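Local coordinates for protein pseudoalteromonas arctica PAMC 21717 (Pseudoalteromonas arctica, PDB 5YL7) that is a cold-active, calcium-binding serine protease of the subtilase family, which hydrolyses peptide bonds in proteins, at residues A[225-233]-A[246-256]. Sequence-based numbering, arbitrary orientation.
Sequences GRNGGRAYY and GGAQSFANDSE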
ATOM      1  N   GLY A 225       0.747   0.945  16.084  1.00  5.01           N
ATOM      2  CA  GLY A 225       2.119   0.481  16.374  1.00  5.54           C
ATOM      3  C   GLY A 225       2.126  -0.906  16.878  1.00  5.29           C
ATOM      4  O   GLY A 225       1.122  -1.598  17.030  1.00  5.89           O
ATOM      5  N   ARG A 226       3.317  -1.344  17.312  1.00  5.58           N
ATOM      6  CA  ARG A 226       3.554  -2.651  17.865  1.00  6.74           C
ATOM      7  C   ARG A 226       2.801  -2.905  19.166  1.00  6.31           C
ATOM      8  O   ARG A 226       2.566  -4.054  19.497  1.00  7.03           O
ATOM      9  CB  ARG A 226       5.085  -2.862  17.978  1.00  6.60           C
ATOM     10  CG  ARG A 226       5.479  -4.279  18.333  1.00  6.96           C
ATOM     11  CD  ARG A 226       6.978  -4.431  18.134  1.00  8.71           C
ATOM     12  NE  ARG A 226       7.425  -5.806  18.282  1.00  8.98           N
ATOM     13  CZ  ARG A 226       8.698  -6.140  18.004  1.00 11.77           C
ATOM     14  NH1 ARG A 226       9.588  -5.233  17.670  1.00 12.23           N
ATOM     15  NH2 ARG A 226       8.974  -7.418  17.937  1.00 13.86           N
ATOM     16  N   ASN A 227       2.378  -1.862  19.847  1.00  6.69           N
ATOM     17  CA  ASN A 227       1.526  -2.010  20.997  1.00  7.18           C
ATOM     18  C   ASN A 227       0.070  -2.287  20.670  1.00  7.27           C
ATOM     19  O   ASN A 227      -0.721  -2.556  21.559  1.00  7.48           O
ATOM     20  CB  ASN A 227       1.585  -0.766  21.946  1.00  8.02           C
ATOM     21  CG  ASN A 227       1.069   0.503  21.285  1.00  8.63           C
ATOM     22  OD1 ASN A 227       0.905   0.567  20.052  1.00  8.82           O
ATOM     23  ND2 ASN A 227       0.666   1.471  22.070  1.00 11.99           N
ATOM     24  N   GLY A 228      -0.330  -2.198  19.389  1.00  6.34           N
ATOM     25  CA  GLY A 228      -1.736  -2.328  19.048  1.00  6.68           C
ATOM     26  C   GLY A 228      -2.592  -1.105  19.371  1.00  6.66           C
ATOM     27  O   GLY A 228      -3.825  -1.255  19.309  1.00  8.25           O
ATOM     28  N   GLY A 229      -1.984  -0.004  19.639  1.00  6.50           N
ATOM     29  CA  GLY A 229      -2.682   1.253  19.782  1.00  6.51           C
ATOM     30  C   GLY A 229      -2.333   2.178  18.662  1.00  6.33           C
ATOM     31  O   GLY A 229      -1.396   1.950  17.896  1.00  6.13           O
ATOM     32  N   ARG A 230      -3.020   3.334  18.616  1.00  6.31           N
ATOM     33  CA  ARG A 230      -2.810   4.236  17.500  1.00  5.51           C
ATOM     34  C   ARG A 230      -1.394   4.659  17.373  1.00  5.81           C
ATOM     35  O   ARG A 230      -0.746   5.121  18.345  1.00  8.03           O
ATOM     36  CB  ARG A 230      -3.713   5.512  17.637  1.00  6.41           C
ATOM     37  CG  ARG A 230      -3.728   6.328  16.360  1.00  6.86           C
ATOM     38  CD  ARG A 230      -4.771   7.419  16.403  1.00  7.09           C
ATOM     39  NE  ARG A 230      -4.583   8.384  17.480  1.00  7.14           N
ATOM     40  CZ  ARG A 230      -3.794   9.425  17.478  1.00  8.46           C
ATOM     41  NH1 ARG A 230      -3.070   9.792  16.472  1.00  8.06           N
ATOM     42  NH2 ARG A 230      -3.809  10.222  18.603  1.00 12.85           N
ATOM     43  N   ALA A 231      -0.772   4.566  16.213  1.00  5.37           N
ATOM     44  CA  ALA A 231       0.557   5.131  16.015  1.00  5.64           C
ATOM     45  C   ALA A 231       0.485   6.610  16.167  1.00  6.43           C
ATOM     46  O   ALA A 231      -0.471   7.245  15.736  1.00  6.94           O
ATOM     47  CB  ALA A 231       1.064   4.733  14.602  1.00  5.65           C
ATOM     48  N   TYR A 232       1.510   7.209  16.800  1.00  7.10           N
ATOM     49  CA  TYR A 232       1.410   8.615  17.208  1.00  6.45           C
ATOM     50  C   TYR A 232       1.058   9.540  16.090  1.00  6.69           C
ATOM     51  O   TYR A 232       0.393  10.583  16.328  1.00  8.01           O
ATOM     52  CB  TYR A 232       2.714   9.068  17.875  1.00  6.68           C
ATOM     53  CG  TYR A 232       3.957   8.921  17.049  1.00  6.45           C
ATOM     54  CD1 TYR A 232       4.406   9.910  16.201  1.00  7.32           C
ATOM     55  CD2 TYR A 232       4.745   7.743  17.102  1.00  7.31           C
ATOM     56  CE1 TYR A 232       5.569   9.798  15.490  1.00  7.22           C
ATOM     57  CE2 TYR A 232       5.895   7.606  16.430  1.00  6.85           C
ATOM     58  CZ  TYR A 232       6.337   8.622  15.609  1.00  7.53           C
ATOM     59  OH  TYR A 232       7.547   8.569  14.893  1.00  9.98           O
ATOM     60  N   TYR A 233       1.479   9.303  14.864  1.00  5.71           N
ATOM     61  CA  TYR A 233       1.264  10.173  13.731  1.00  6.26           C
ATOM     62  C   TYR A 233      -0.083   9.899  13.014  1.00  5.69           C
ATOM     63  O   TYR A 233      -0.390  10.664  12.108  1.00  6.56           O
ATOM     64  CB  TYR A 233       2.413  10.005  12.709  1.00  6.44           C
ATOM     65  CG  TYR A 233       2.564   8.561  12.281  1.00  5.88           C
ATOM     66  CD1 TYR A 233       1.659   7.982  11.404  1.00  5.93           C
ATOM     67  CD2 TYR A 233       3.530   7.701  12.822  1.00  5.81           C
ATOM     68  CE1 TYR A 233       1.701   6.630  11.114  1.00  4.97           C
ATOM     69  CE2 TYR A 233       3.584   6.386  12.534  1.00  5.49           C
ATOM     70  CZ  TYR A 233       2.646   5.808  11.735  1.00  5.08           C
ATOM     71  OH  TYR A 233       2.648   4.463  11.420  1.00  5.06           O
ATOM     72  N   GLY A 246       1.195   0.021  10.998  1.00  4.43           N
ATOM     73  CA  GLY A 246       2.092   0.845  10.259  1.00  4.76           C
ATOM     74  C   GLY A 246       3.376   1.245  10.927  1.00  4.65           C
ATOM     75  O   GLY A 246       4.205   1.902  10.352  1.00  5.03           O
ATOM     76  N   GLY A 247       3.463   0.847  12.217  1.00  5.55           N
ATOM     77  CA  GLY A 247       4.699   1.061  12.988  1.00  5.43           C
ATOM     78  C   GLY A 247       4.776   2.396  13.661  1.00  5.79           C
ATOM     79  O   GLY A 247       4.121   3.360  13.285  1.00  6.73           O
ATOM     80  N   ALA A 248       5.569   2.417  14.718  1.00  6.39           N
ATOM     81  CA  ALA A 248       5.795   3.665  15.498  1.00  6.45           C
ATOM     82  C   ALA A 248       7.255   3.716  15.869  1.00  6.60           C
ATOM     83  O   ALA A 248       7.613   3.091  16.923  1.00  8.15           O
ATOM     84  CB  ALA A 248       4.861   3.751  16.653  1.00  6.95           C
ATOM     85  N   GLN A 249       8.057   4.433  15.102  1.00  6.44           N
ATOM     86  CA  GLN A 249       9.492   4.487  15.252  1.00  7.24           C
ATOM     87  C   GLN A 249       9.888   5.718  16.001  1.00  7.06           C
ATOM     88  O   GLN A 249       9.198   6.753  15.981  1.00  8.29           O
ATOM     89  CB  GLN A 249      10.121   4.528  13.853  1.00  7.79           C
ATOM     90  CG  GLN A 249       9.907   3.246  13.009  1.00  7.38           C
ATOM     91  CD  GLN A 249      10.530   3.409  11.655  1.00  7.61           C
ATOM     92  OE1 GLN A 249      10.250   4.357  10.923  1.00  8.96           O
ATOM     93  NE2 GLN A 249      11.453   2.471  11.260  1.00  7.29           N
ATOM     94  N   SER A 250      11.080   5.671  16.628  1.00  7.68           N
ATOM     95  CA  SER A 250      11.628   6.858  17.293  1.00  7.43           C
ATOM     96  C   SER A 250      12.956   7.244  16.731  1.00  8.71           C
ATOM     97  O   SER A 250      13.566   8.235  17.170  1.00  9.44           O
ATOM     98  CB  SER A 250      11.637   6.740  18.808  1.00  8.26           C
ATOM     99  OG  SER A 250      12.632   5.823  19.276  1.00  8.50           O
ATOM    100  N   PHE A 251      13.450   6.535  15.682  1.00  8.75           N
ATOM    101  CA  PHE A 251      14.718   6.864  15.015  1.00  9.99           C
ATOM    102  C   PHE A 251      14.708   6.163  13.649  1.00 10.69           C
ATOM    103  O   PHE A 251      13.873   5.260  13.423  1.00  9.63           O
ATOM    104  CB  PHE A 251      15.915   6.490  15.866  1.00  9.72           C
ATOM    105  CG  PHE A 251      16.042   5.067  16.182  1.00  9.62           C
ATOM    106  CD1 PHE A 251      15.456   4.441  17.253  1.00  9.61           C
ATOM    107  CD2 PHE A 251      16.889   4.221  15.372  1.00 10.31           C
ATOM    108  CE1 PHE A 251      15.541   3.151  17.555  1.00 10.29           C
ATOM    109  CE2 PHE A 251      16.982   2.923  15.682  1.00 10.80           C
ATOM    110  CZ  PHE A 251      16.354   2.387  16.751  1.00 10.67           C
ATOM    111  N   ALA A 252      15.633   6.571  12.763  1.00 13.86           N
ATOM    112  CA  ALA A 252      15.602   6.007  11.400  1.00 12.67           C
ATOM    113  C   ALA A 252      15.945   4.541  11.411  1.00 10.49           C
ATOM    114  O   ALA A 252      16.812   4.075  12.049  1.00 12.44           O
ATOM    115  CB  ALA A 252      16.533   6.822  10.473  1.00 16.38           C
ATOM    116  N   ASN A 253      15.113   3.810  10.671  1.00 10.52           N
ATOM    117  CA  ASN A 253      15.276   2.361  10.541  1.00  9.22           C
ATOM    118  C   ASN A 253      15.119   1.586  11.832  1.00  7.66           C
ATOM    119  O   ASN A 253      15.515   0.450  11.947  1.00  9.46           O
ATOM    120  CB  ASN A 253      16.669   1.983   9.881  1.00 10.21           C
ATOM    121  CG  ASN A 253      16.604   0.678   9.169  1.00 11.20           C
ATOM    122  OD1 ASN A 253      15.627   0.379   8.491  1.00  9.74           O
ATOM    123  ND2 ASN A 253      17.656  -0.115   9.245  1.00 14.36           N
ATOM    124  N   ASP A 254      14.423   2.189  12.826  1.00  7.72           N
ATOM    125  CA  ASP A 254      14.097   1.496  14.067  1.00  7.39           C
ATOM    126  C   ASP A 254      13.282   0.226  13.782  1.00  7.30           C
ATOM    127  O   ASP A 254      12.248   0.314  13.059  1.00  6.70           O
ATOM    128  CB  ASP A 254      13.258   2.535  14.894  1.00  6.88           C
ATOM    129  CG  ASP A 254      12.691   2.048  16.215  1.00  6.72           C
ATOM    130  OD1 ASP A 254      12.852   0.909  16.606  1.00  8.17           O
ATOM    131  OD2 ASP A 254      12.046   2.987  16.817  1.00  8.05           O
ATOM    132  N   SER A 255      13.601  -0.919  14.391  1.00  6.96           N
ATOM    133  CA  SER A 255      12.949  -2.151  14.205  1.00  7.17           C
ATOM    134  C   SER A 255      11.534  -2.234  14.735  1.00  6.95           C
ATOM    135  O   SER A 255      10.827  -3.230  14.534  1.00  7.98           O
ATOM    136  CB  SER A 255      13.800  -3.327  14.619  1.00  8.53           C
ATOM    137  OG  SER A 255      14.028  -3.214  16.043  1.00 10.23           O
ATOM    138  N   GLU A 256      11.131  -1.183  15.465  1.00  6.68           N
ATOM    139  CA  GLU A 256       9.703  -1.030  15.802  1.00  6.92           C
ATOM    140  C   GLU A 256       8.850  -0.714  14.557  1.00  6.76           C
ATOM    141  O   GLU A 256       7.606  -0.776  14.597  1.00  7.50           O
ATOM    142  CB  GLU A 256       9.478   0.079  16.831  1.00  7.73           C
ATOM    143  CG  GLU A 256      10.063  -0.214  18.219  1.00  8.65           C
ATOM    144  CD  GLU A 256       9.405  -1.341  18.857  1.00  9.48           C
ATOM    145  OE1 GLU A 256       8.238  -1.146  19.340  1.00 12.84           O
ATOM    146  OE2 GLU A 256       9.822  -2.480  18.813  1.00 12.00           O
TER
HETATM  147  O   HOH W   1       5.690   0.037  16.309  1.00  7.79           O
HETATM  148  O   HOH W   2      12.275  -4.286  17.530  1.00 54.76           O
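Tyr232 and Tyr233 each turn a ring edge toward the loop 246-256: near the plane of the Tyr232 ring lies Gln249 O, near that of Tyr233 lie Gly247 O and Gly246 O. One face of Tyr232 is covered by CD2 of Tyr233, over the ring centre, while CB of Ala248 approaches Tyr232 CE2 obliquely at 4.0 Å. The Arg226 guanidinium has a water in plane at its edge and Glu256 OE2 near its plane. Both phenols donate to carbonyls, Tyr232 OH to Gln249 O at 2.7 Å and Tyr233 OH to Gly247 O at 2.6 Å, each in the carbonyl plane. Tyrosine suits both places, combining a broad apolar ring with a donor at its end; Ser223 and Gln278 give the Tyr233 and Tyr232 hydroxyls further partners. Glycine suits position 246, since a CB there would come tight against Tyr233 OH, and Gly247 has a positive phi, which favours glycine.

The two loops follow neighbouring parallel strands, 219-224 and 242-245, at one edge of the central sheet of the subtilisin-like fold. Next to the closest backbone approach, between Gly225 and Gly247, a second water joins them, accepting from Arg226 N and Ala248 N and donating to Glu256 O.

Farther out, Arg226, with CG anti to its N (chi1 -171°) and an extended chain, carries NH1 to within 3.0 Å of Glu256 OE2. The planes of this salt bridge are nearly parallel (14°) but offset, NH1 meeting the syn side of OE2 from out of the carboxylate plane, and the N-H...O angle is 134°. Arg226 NH2 pairs with Glu16, and a leucine at Arg226 would probably cost Glu256 and Glu16 this shared positive partner. Asp254 OD1 accepts from Glu256 N, an Asx turn consistent with a set backbone for Glu256.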